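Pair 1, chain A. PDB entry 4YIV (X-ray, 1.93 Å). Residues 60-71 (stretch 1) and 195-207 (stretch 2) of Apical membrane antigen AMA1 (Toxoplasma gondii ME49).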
# COMPACT_ATOMS: atom_id res chain seq x y z
N PRO A 60 -0.81 -4.45 3.28
CA PRO A 60 -0.84 -3.12 3.89
C PRO A 60 -0.25 -2.09 2.95
O PRO A 60 0.70 -2.38 2.21
CB PRO A 60 0.02 -3.27 5.14
CG PRO A 60 0.95 -4.37 4.84
CD PRO A 60 0.20 -5.33 3.90
N ILE A 61 -0.80 -0.88 2.96
CA ILE A 61 -0.33 0.16 2.05
C ILE A 61 0.36 1.25 2.88
O ILE A 61 -0.28 2.03 3.60
CB ILE A 61 -1.48 0.75 1.20
CG1 ILE A 61 -2.31 -0.38 0.57
CG2 ILE A 61 -0.89 1.71 0.14
CD1 ILE A 61 -1.52 -1.37 -0.30
N TRP A 62 1.69 1.25 2.79
CA TRP A 62 2.53 2.02 3.68
C TRP A 62 2.55 3.50 3.33
O TRP A 62 2.91 3.86 2.23
CB TRP A 62 3.95 1.48 3.62
CG TRP A 62 4.10 0.06 4.12
CD1 TRP A 62 3.65 -1.11 3.54
CD2 TRP A 62 4.76 -0.32 5.32
NE1 TRP A 62 3.99 -2.20 4.35
CE2 TRP A 62 4.67 -1.73 5.44
CE3 TRP A 62 5.41 0.41 6.33
CZ2 TRP A 62 5.22 -2.42 6.53
CZ3 TRP A 62 5.97 -0.29 7.41
CH2 TRP A 62 5.87 -1.68 7.49
N GLY A 63 2.16 4.34 4.28
CA GLY A 63 2.25 5.78 4.10
C GLY A 63 0.98 6.34 3.47
O GLY A 63 0.82 7.56 3.36
N LYS A 64 0.04 5.47 3.10
CA LYS A 64 -1.23 5.95 2.52
C LYS A 64 -2.09 6.59 3.58
O LYS A 64 -2.32 6.04 4.63
CB LYS A 64 -2.02 4.83 1.82
CG LYS A 64 -3.48 5.21 1.50
CD LYS A 64 -4.19 4.07 0.77
CE LYS A 64 -5.70 4.35 0.56
NZ LYS A 64 -6.32 3.37 -0.37
N HIS A 65 -2.60 7.78 3.25
CA HIS A 65 -3.55 8.47 4.10
C HIS A 65 -4.55 9.17 3.18
O HIS A 65 -4.29 9.33 1.98
CB HIS A 65 -2.87 9.48 5.04
CG HIS A 65 -1.94 10.45 4.37
ND1 HIS A 65 -0.72 10.08 3.85
CD2 HIS A 65 -2.04 11.79 4.21
CE1 HIS A 65 -0.12 11.15 3.34
NE2 HIS A 65 -0.90 12.20 3.54
N ILE A 66 -5.67 9.57 3.74
CA ILE A 66 -6.71 10.25 2.97
C ILE A 66 -6.66 11.75 3.32
O ILE A 66 -6.85 12.12 4.46
CB ILE A 66 -8.10 9.69 3.28
CG1 ILE A 66 -8.11 8.13 3.15
CG2 ILE A 66 -9.13 10.30 2.32
CD1 ILE A 66 -7.69 7.66 1.73
N GLU A 67 -6.39 12.58 2.33
CA GLU A 67 -6.30 14.01 2.52
C GLU A 67 -7.67 14.64 2.33
O GLU A 67 -8.29 14.41 1.29
CB GLU A 67 -5.30 14.57 1.50
CG GLU A 67 -5.16 16.10 1.46
CD GLU A 67 -4.23 16.54 0.32
OE1 GLU A 67 -3.04 16.84 0.57
OE2 GLU A 67 -4.68 16.54 -0.83
N LEU A 68 -8.11 15.47 3.28
CA LEU A 68 -9.46 16.03 3.23
C LEU A 68 -9.44 17.46 2.70
O LEU A 68 -8.40 18.11 2.71
CB LEU A 68 -10.12 16.01 4.61
CG LEU A 68 -10.04 14.71 5.41
CD1 LEU A 68 -10.97 14.82 6.59
CD2 LEU A 68 -10.38 13.51 4.57
N GLN A 69 -10.59 17.95 2.25
CA GLN A 69 -10.68 19.34 1.75
C GLN A 69 -11.81 20.11 2.46
O GLN A 69 -12.69 20.70 1.83
CB GLN A 69 -10.91 19.33 0.23
CG GLN A 69 -9.72 18.79 -0.63
CD GLN A 69 -8.46 19.65 -0.57
OE1 GLN A 69 -8.53 20.87 -0.36
NE2 GLN A 69 -7.31 19.02 -0.74
N GLN A 70 -11.81 20.04 3.79
CA GLN A 70 -12.74 20.78 4.61
C GLN A 70 -12.30 22.25 4.63
O GLN A 70 -11.14 22.53 4.34
CB GLN A 70 -12.77 20.24 6.04
CG GLN A 70 -13.43 18.82 6.17
CD GLN A 70 -13.14 18.18 7.50
OE1 GLN A 70 -12.11 18.43 8.11
NE2 GLN A 70 -14.07 17.36 7.98
N PRO A 71 -13.20 23.16 5.01
CA PRO A 71 -12.84 24.56 5.23
C PRO A 71 -11.68 24.66 6.20
O PRO A 71 -11.64 23.89 7.18
CB PRO A 71 -14.10 25.17 5.85
CG PRO A 71 -15.21 24.32 5.34
CD PRO A 71 -14.64 22.92 5.26
N TRP A 195 -20.85 16.40 1.74
CA TRP A 195 -19.48 15.90 1.76
C TRP A 195 -18.46 16.91 1.24
O TRP A 195 -18.67 17.58 0.22
CB TRP A 195 -19.37 14.62 0.94
CG TRP A 195 -19.90 13.43 1.69
CD1 TRP A 195 -21.13 12.84 1.56
CD2 TRP A 195 -19.21 12.71 2.70
NE1 TRP A 195 -21.24 11.78 2.44
CE2 TRP A 195 -20.07 11.69 3.16
CE3 TRP A 195 -17.94 12.83 3.28
CZ2 TRP A 195 -19.70 10.80 4.16
CZ3 TRP A 195 -17.57 11.94 4.29
CH2 TRP A 195 -18.45 10.94 4.70
N TYR A 196 -17.36 16.95 1.95
CA TYR A 196 -16.10 17.51 1.48
C TYR A 196 -15.44 16.50 0.55
O TYR A 196 -15.69 15.29 0.62
CB TYR A 196 -15.18 17.85 2.66
CG TYR A 196 -15.05 16.68 3.64
CD1 TYR A 196 -14.18 15.62 3.38
CD2 TYR A 196 -15.86 16.61 4.77
CE1 TYR A 196 -14.10 14.53 4.26
CE2 TYR A 196 -15.79 15.54 5.67
CZ TYR A 196 -14.91 14.49 5.40
OH TYR A 196 -14.88 13.42 6.30
N CYS A 197 -14.59 17.01 -0.33
CA CYS A 197 -13.83 16.20 -1.24
C CYS A 197 -12.63 15.63 -0.48
O CYS A 197 -12.19 16.19 0.53
CB CYS A 197 -13.36 17.02 -2.44
SG CYS A 197 -14.75 17.56 -3.55
N PHE A 198 -12.11 14.53 -0.98
CA PHE A 198 -10.95 13.89 -0.36
C PHE A 198 -10.34 12.94 -1.36
O PHE A 198 -11.00 12.53 -2.30
CB PHE A 198 -11.34 13.16 0.93
CG PHE A 198 -12.52 12.23 0.78
CD1 PHE A 198 -12.35 10.90 0.43
CD2 PHE A 198 -13.82 12.68 1.06
CE1 PHE A 198 -13.44 10.05 0.29
CE2 PHE A 198 -14.92 11.82 0.94
CZ PHE A 198 -14.73 10.50 0.56
N LYS A 199 -9.07 12.61 -1.16
CA LYS A 199 -8.39 11.69 -2.06
C LYS A 199 -7.21 11.06 -1.31
O LYS A 199 -6.69 11.64 -0.33
CB LYS A 199 -7.88 12.40 -3.31
CG LYS A 199 -6.77 13.40 -3.04
CD LYS A 199 -6.31 14.10 -4.31
CE LYS A 199 -5.32 15.23 -3.97
NZ LYS A 199 -5.08 16.13 -5.14
N PRO A 200 -6.76 9.89 -1.79
CA PRO A 200 -5.60 9.23 -1.18
C PRO A 200 -4.33 9.97 -1.51
O PRO A 200 -4.22 10.54 -2.59
CB PRO A 200 -5.59 7.84 -1.83
CG PRO A 200 -6.99 7.69 -2.48
CD PRO A 200 -7.33 9.08 -2.89
N ARG A 201 -3.38 9.90 -0.59
CA ARG A 201 -2.11 10.53 -0.80
C ARG A 201 -0.98 9.84 -0.06
O ARG A 201 -1.17 9.23 0.98
CB ARG A 201 -2.20 11.97 -0.29
CG ARG A 201 -1.28 12.97 -0.96
CD ARG A 201 -1.96 13.63 -2.15
NE ARG A 201 -1.31 14.88 -2.52
CZ ARG A 201 -0.44 15.01 -3.51
NH1 ARG A 201 0.10 16.19 -3.76
NH2 ARG A 201 -0.11 13.97 -4.26
N LYS A 202 0.21 9.98 -0.62
CA LYS A 202 1.47 9.61 -0.02
C LYS A 202 2.29 10.91 -0.11
O LYS A 202 2.21 11.59 -1.09
CB LYS A 202 2.18 8.44 -0.68
CG LYS A 202 1.59 7.09 -0.35
CD LYS A 202 2.50 5.97 -0.81
CE LYS A 202 1.90 4.59 -0.59
NZ LYS A 202 2.83 3.47 -0.73
N SER A 203 3.04 11.23 0.92
CA SER A 203 3.86 12.41 0.96
C SER A 203 5.34 12.10 1.02
O SER A 203 5.71 11.16 1.61
CB SER A 203 3.48 13.25 2.18
OG SER A 203 4.46 14.17 2.54
N VAL A 204 6.16 12.93 0.42
CA VAL A 204 7.61 12.70 0.49
C VAL A 204 8.13 12.81 1.93
O VAL A 204 9.13 12.20 2.28
CB VAL A 204 8.41 13.67 -0.42
CG1 VAL A 204 8.05 13.40 -1.84
CG2 VAL A 204 8.14 15.13 -0.08
N THR A 205 7.42 13.53 2.79
CA THR A 205 7.89 13.71 4.16
C THR A 205 6.88 13.29 5.21
O THR A 205 7.26 12.89 6.30
CB THR A 205 8.25 15.17 4.42
OG1 THR A 205 7.14 16.00 4.08
CG2 THR A 205 9.43 15.57 3.57
N GLU A 206 5.59 13.46 4.93
CA GLU A 206 4.57 13.31 5.97
C GLU A 206 3.89 11.91 6.05
O GLU A 206 3.67 11.28 5.02
CB GLU A 206 3.48 14.36 5.76
CG GLU A 206 4.00 15.79 5.75
CD GLU A 206 4.81 16.11 7.01
OE1 GLU A 206 6.02 16.39 6.90
OE2 GLU A 206 4.22 16.07 8.12
N ASN A 207 3.55 11.46 7.26
CA ASN A 207 2.66 10.30 7.49
C ASN A 207 3.20 8.97 7.01
O ASN A 207 2.42 8.09 6.65
CB ASN A 207 1.29 10.57 6.85
CG ASN A 207 0.56 11.68 7.59
OD1 ASN A 207 0.64 11.76 8.82
ND2 ASN A 207 -0.08 12.57 6.86
O HOH W 1 2.89 9.38 3.16

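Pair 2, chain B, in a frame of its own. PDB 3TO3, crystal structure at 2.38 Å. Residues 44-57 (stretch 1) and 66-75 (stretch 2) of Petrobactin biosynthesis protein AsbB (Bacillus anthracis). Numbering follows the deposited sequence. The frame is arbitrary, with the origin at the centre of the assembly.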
# COMPACT_ATOMS: atom_id res chain seq x y z
N ALA B 44 -5.87 -18.32 -31.80
CA ALA B 44 -6.09 -19.30 -32.85
C ALA B 44 -5.97 -20.68 -32.22
O ALA B 44 -5.16 -20.86 -31.32
CB ALA B 44 -5.08 -19.13 -34.02
N ARG B 45 -6.79 -21.63 -32.68
CA ARG B 45 -6.77 -23.00 -32.17
C ARG B 45 -6.54 -23.96 -33.30
O ARG B 45 -7.38 -24.07 -34.20
CB ARG B 45 -8.08 -23.38 -31.46
CG ARG B 45 -8.31 -22.66 -30.15
CD ARG B 45 -9.58 -23.10 -29.39
NE ARG B 45 -9.95 -22.03 -28.46
CZ ARG B 45 -10.73 -22.16 -27.39
NH1 ARG B 45 -11.22 -23.35 -27.07
NH2 ARG B 45 -11.01 -21.09 -26.61
N ILE B 46 -5.41 -24.66 -33.27
CA ILE B 46 -5.15 -25.71 -34.25
C ILE B 46 -5.27 -27.10 -33.64
O ILE B 46 -4.54 -27.44 -32.72
CB ILE B 46 -3.76 -25.61 -34.81
CG1 ILE B 46 -3.46 -24.16 -35.18
CG2 ILE B 46 -3.63 -26.58 -35.97
CD1 ILE B 46 -2.34 -24.04 -36.17
N GLU B 47 -6.20 -27.90 -34.14
CA GLU B 47 -6.51 -29.16 -33.47
C GLU B 47 -5.70 -30.34 -34.01
O GLU B 47 -5.70 -30.61 -35.20
CB GLU B 47 -8.01 -29.45 -33.48
CG GLU B 47 -8.63 -29.64 -34.88
CD GLU B 47 -10.16 -29.80 -34.85
OE1 GLU B 47 -10.65 -30.95 -34.96
OE2 GLU B 47 -10.87 -28.77 -34.71
N LYS B 48 -4.97 -30.97 -33.10
CA LYS B 48 -4.39 -32.30 -33.27
C LYS B 48 -5.49 -33.30 -32.92
O LYS B 48 -6.65 -32.93 -32.81
CB LYS B 48 -3.20 -32.50 -32.34
CG LYS B 48 -2.12 -31.41 -32.42
CD LYS B 48 -1.05 -31.60 -31.33
CE LYS B 48 -0.28 -32.92 -31.49
NZ LYS B 48 0.94 -32.84 -32.37
N GLU B 49 -5.15 -34.57 -32.77
CA GLU B 49 -6.17 -35.55 -32.44
C GLU B 49 -6.89 -35.13 -31.15
O GLU B 49 -8.10 -34.89 -31.14
CB GLU B 49 -5.55 -36.95 -32.33
CG GLU B 49 -5.60 -37.61 -30.95
CD GLU B 49 -6.75 -38.59 -30.81
OE1 GLU B 49 -6.78 -39.35 -29.81
OE2 GLU B 49 -7.63 -38.62 -31.70
N GLU B 50 -6.11 -34.98 -30.09
CA GLU B 50 -6.59 -34.62 -28.75
C GLU B 50 -6.21 -33.18 -28.42
O GLU B 50 -7.05 -32.37 -28.01
CB GLU B 50 -6.13 -35.61 -27.67
CG GLU B 50 -7.05 -36.85 -27.52
CD GLU B 50 -8.49 -36.51 -27.09
OE1 GLU B 50 -9.13 -37.38 -26.45
OE2 GLU B 50 -8.98 -35.40 -27.38
N GLN B 51 -4.91 -32.92 -28.51
CA GLN B 51 -4.31 -31.64 -28.20
C GLN B 51 -4.80 -30.48 -29.09
O GLN B 51 -5.31 -30.65 -30.18
CB GLN B 51 -2.79 -31.76 -28.36
CG GLN B 51 -2.15 -32.81 -27.46
CD GLN B 51 -1.50 -32.21 -26.22
OE1 GLN B 51 -0.27 -32.10 -26.15
NE2 GLN B 51 -2.30 -31.82 -25.24
N ILE B 52 -4.65 -29.28 -28.56
CA ILE B 52 -4.87 -28.06 -29.29
C ILE B 52 -3.58 -27.26 -29.16
O ILE B 52 -3.03 -27.14 -28.07
CB ILE B 52 -6.03 -27.26 -28.65
CG1 ILE B 52 -7.36 -27.96 -28.92
CG2 ILE B 52 -6.05 -25.82 -29.16
CD1 ILE B 52 -8.45 -27.63 -27.91
N LEU B 53 -3.07 -26.75 -30.28
CA LEU B 53 -2.03 -25.72 -30.24
C LEU B 53 -2.70 -24.35 -30.15
O LEU B 53 -3.51 -23.99 -31.00
CB LEU B 53 -1.16 -25.77 -31.49
CG LEU B 53 -0.09 -24.69 -31.58
CD1 LEU B 53 0.76 -24.68 -30.30
CD2 LEU B 53 0.78 -24.96 -32.80
N PHE B 54 -2.39 -23.58 -29.11
CA PHE B 54 -2.98 -22.26 -28.97
C PHE B 54 -1.94 -21.23 -29.39
O PHE B 54 -0.80 -21.28 -28.94
CB PHE B 54 -3.38 -21.98 -27.51
CG PHE B 54 -4.47 -22.87 -26.98
CD1 PHE B 54 -5.81 -22.47 -27.04
CD2 PHE B 54 -4.16 -24.07 -26.35
CE1 PHE B 54 -6.85 -23.28 -26.53
CE2 PHE B 54 -5.19 -24.88 -25.82
CZ PHE B 54 -6.54 -24.48 -25.93
N LEU B 55 -2.34 -20.31 -30.27
CA LEU B 55 -1.47 -19.22 -30.71
C LEU B 55 -2.07 -17.91 -30.26
O LEU B 55 -3.07 -17.49 -30.80
CB LEU B 55 -1.32 -19.23 -32.23
CG LEU B 55 -0.88 -20.59 -32.80
CD1 LEU B 55 -0.99 -20.72 -34.34
CD2 LEU B 55 0.55 -20.89 -32.38
N ILE B 56 -1.44 -17.26 -29.28
CA ILE B 56 -1.95 -16.01 -28.73
C ILE B 56 -1.19 -14.82 -29.28
O ILE B 56 0.04 -14.76 -29.21
CB ILE B 56 -1.84 -15.99 -27.18
CG1 ILE B 56 -2.57 -17.17 -26.56
CG2 ILE B 56 -2.39 -14.69 -26.59
CD1 ILE B 56 -2.05 -17.50 -25.15
N GLN B 57 -1.94 -13.86 -29.80
CA GLN B 57 -1.36 -12.64 -30.39
C GLN B 57 -0.91 -11.61 -29.35
O GLN B 57 -1.57 -11.42 -28.33
CB GLN B 57 -2.41 -11.97 -31.28
CG GLN B 57 -2.79 -12.75 -32.52
CD GLN B 57 -1.62 -12.94 -33.47
OE1 GLN B 57 -0.79 -12.03 -33.64
NE2 GLN B 57 -1.53 -14.13 -34.08
N VAL B 66 4.03 -10.24 -31.92
CA VAL B 66 4.67 -11.33 -31.22
C VAL B 66 3.58 -12.38 -31.05
O VAL B 66 2.40 -12.06 -31.10
CB VAL B 66 5.19 -10.84 -29.86
CG1 VAL B 66 4.05 -10.73 -28.87
CG2 VAL B 66 6.24 -11.76 -29.33
N THR B 67 3.98 -13.63 -30.85
CA THR B 67 3.02 -14.72 -30.65
C THR B 67 3.45 -15.57 -29.45
O THR B 67 4.62 -15.90 -29.32
CB THR B 67 2.88 -15.58 -31.92
OG1 THR B 67 1.97 -14.96 -32.82
CG2 THR B 67 2.34 -16.96 -31.61
N TYR B 68 2.49 -15.91 -28.59
CA TYR B 68 2.71 -16.90 -27.53
C TYR B 68 2.07 -18.23 -27.88
O TYR B 68 0.91 -18.28 -28.28
CB TYR B 68 2.18 -16.39 -26.20
CG TYR B 68 2.94 -15.19 -25.70
CD1 TYR B 68 4.06 -15.36 -24.92
CD2 TYR B 68 2.56 -13.90 -26.05
CE1 TYR B 68 4.78 -14.30 -24.48
CE2 TYR B 68 3.29 -12.80 -25.59
CZ TYR B 68 4.39 -13.03 -24.79
OH TYR B 68 5.15 -12.01 -24.29
N GLU B 69 2.82 -19.32 -27.71
CA GLU B 69 2.38 -20.64 -28.15
C GLU B 69 2.37 -21.61 -27.00
O GLU B 69 3.27 -21.62 -26.19
CB GLU B 69 3.34 -21.21 -29.19
CG GLU B 69 3.20 -20.65 -30.58
CD GLU B 69 4.11 -21.34 -31.60
OE1 GLU B 69 4.81 -22.33 -31.24
OE2 GLU B 69 4.14 -20.88 -32.76
N CYS B 70 1.34 -22.44 -26.96
CA CYS B 70 1.34 -23.56 -26.04
C CYS B 70 0.35 -24.62 -26.47
O CYS B 70 -0.57 -24.34 -27.23
CB CYS B 70 1.03 -23.09 -24.63
SG CYS B 70 -0.47 -22.19 -24.48
N TYR B 71 0.56 -25.84 -25.98
CA TYR B 71 -0.33 -26.96 -26.23
C TYR B 71 -1.25 -27.19 -25.02
O TYR B 71 -0.83 -27.04 -23.87
CB TYR B 71 0.48 -28.23 -26.52
CG TYR B 71 1.04 -28.31 -27.93
CD1 TYR B 71 2.36 -27.95 -28.22
CD2 TYR B 71 0.26 -28.76 -28.99
CE1 TYR B 71 2.88 -28.04 -29.52
CE2 TYR B 71 0.76 -28.86 -30.29
CZ TYR B 71 2.07 -28.48 -30.55
OH TYR B 71 2.58 -28.59 -31.84
N GLY B 72 -2.50 -27.54 -25.27
CA GLY B 72 -3.39 -27.91 -24.20
C GLY B 72 -4.63 -28.59 -24.70
O GLY B 72 -4.70 -29.00 -25.84
N ARG B 73 -5.63 -28.69 -23.83
CA ARG B 73 -6.83 -29.43 -24.12
C ARG B 73 -8.05 -28.64 -23.66
O ARG B 73 -7.96 -27.85 -22.71
CB ARG B 73 -6.82 -30.75 -23.34
CG ARG B 73 -5.73 -31.75 -23.71
CD ARG B 73 -5.64 -32.89 -22.66
NE ARG B 73 -4.94 -32.42 -21.46
CZ ARG B 73 -5.00 -32.99 -20.26
NH1 ARG B 73 -5.76 -34.08 -20.04
NH2 ARG B 73 -4.30 -32.47 -19.27
N GLU B 74 -9.19 -28.90 -24.30
CA GLU B 74 -10.48 -28.47 -23.80
C GLU B 74 -11.21 -29.69 -23.23
O GLU B 74 -11.46 -30.66 -23.94
CB GLU B 74 -11.28 -27.85 -24.92
CG GLU B 74 -12.55 -27.17 -24.48
CD GLU B 74 -13.18 -26.33 -25.60
OE1 GLU B 74 -13.33 -25.09 -25.44
OE2 GLU B 74 -13.52 -26.92 -26.65
N ARG B 75 -11.55 -29.64 -21.94
CA ARG B 75 -11.96 -30.86 -21.22
C ARG B 75 -13.45 -30.99 -21.10
O ARG B 75 -14.15 -29.98 -20.97
CB ARG B 75 -11.44 -30.79 -19.81
CG ARG B 75 -10.01 -30.47 -19.77
CD ARG B 75 -9.33 -31.78 -19.66
NE ARG B 75 -8.33 -31.62 -18.64
CZ ARG B 75 -7.94 -32.55 -17.80
NH1 ARG B 75 -8.50 -33.77 -17.81
NH2 ARG B 75 -7.00 -32.23 -16.92
O HOH W 2 -8.97 -30.87 -26.45

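In both pairs the matched contact lies between two antiparallel strands, and 14 central residues superpose with an RMSD of 0.6 Å. In pair 1 the strands through His A65 and Arg A201 run at 143°; in pair 2 those through Phe B54 and Cys B70 run at 156°. The register is the same. His A65 and Arg A201 match Ile B52 and Gly B72, and Glu A67 and Lys A199 match Phe B54 and Cys B70; each is a hydrogen-bonded pair closed by two backbone bonds, such as Glu A67 N to Lys A199 O at 2.8 Å and Phe B54 N to Cys B70 O at 2.7 Å. The next rung differs in quality: Ile B56 and Tyr B68 close both bonds, whereas at the matched site Gln A69 N reaches Cys A197 O at 2.9 Å in a weak bond.

Backbone sets the frame; side chains then fill each face. On the face of Ile A66, Leu A68, Phe A198 and Pro A200, pair 1 is buried and apolar. Ile A66 CG2 lies 3.8 Å from Phe A198 CD1, and Ile A66 CD1 lies 4.1 Å from Pro A200 CB, while Leu A68 CD2 sits 3.8 Å from Phe A198 CB and 3.9 Å from Tyr A196 CE1, where pair 2 has Thr B67. In pair 2 the matched residues are Leu B53, Leu B55, Glu B69 and Tyr B71, all partly exposed. Tyr B71 replaces the compact proline with a ring, and Leu B53 CD1 sits over its face, 4.0 Å from the centroid. Glu B69 takes the place of Phe A198 and still packs through its aliphatic part, with CG 3.2 Å from Leu B55 CD2.

The other face reverses the trend. Glu A67 and Lys A199 are partly exposed, and their charges stay beyond salt-bridge range, with OE2 of Glu A67 4.3 Å from NZ of Lys A199. Phe B54 and Cys B70 are buried instead, Phe B54 CB to Cys B70 SG 4.2 Å. The ring of Phe B54 extends along the strand until its CE2 is 3.8 Å from Gly B72 N. Glycine leaves that space open: an ideal CB there would come within 3.3 Å of Phe B54 CE2. At the matched site pair 1 carries Arg A201, whose partner His A65 is anchored by ND1 donating to Gly A63 O at 3.0 Å; the His A65 and Ile B52 side-chain centres fall 0.5 Å apart.

Both contacts keep one backbone register; pair 1 buries the apolar face of Ile A66 and Phe A198, whereas pair 2 buries Phe B54 and Cys B70 on the other, with Gly B72 leaving room for the Phe B54 ring.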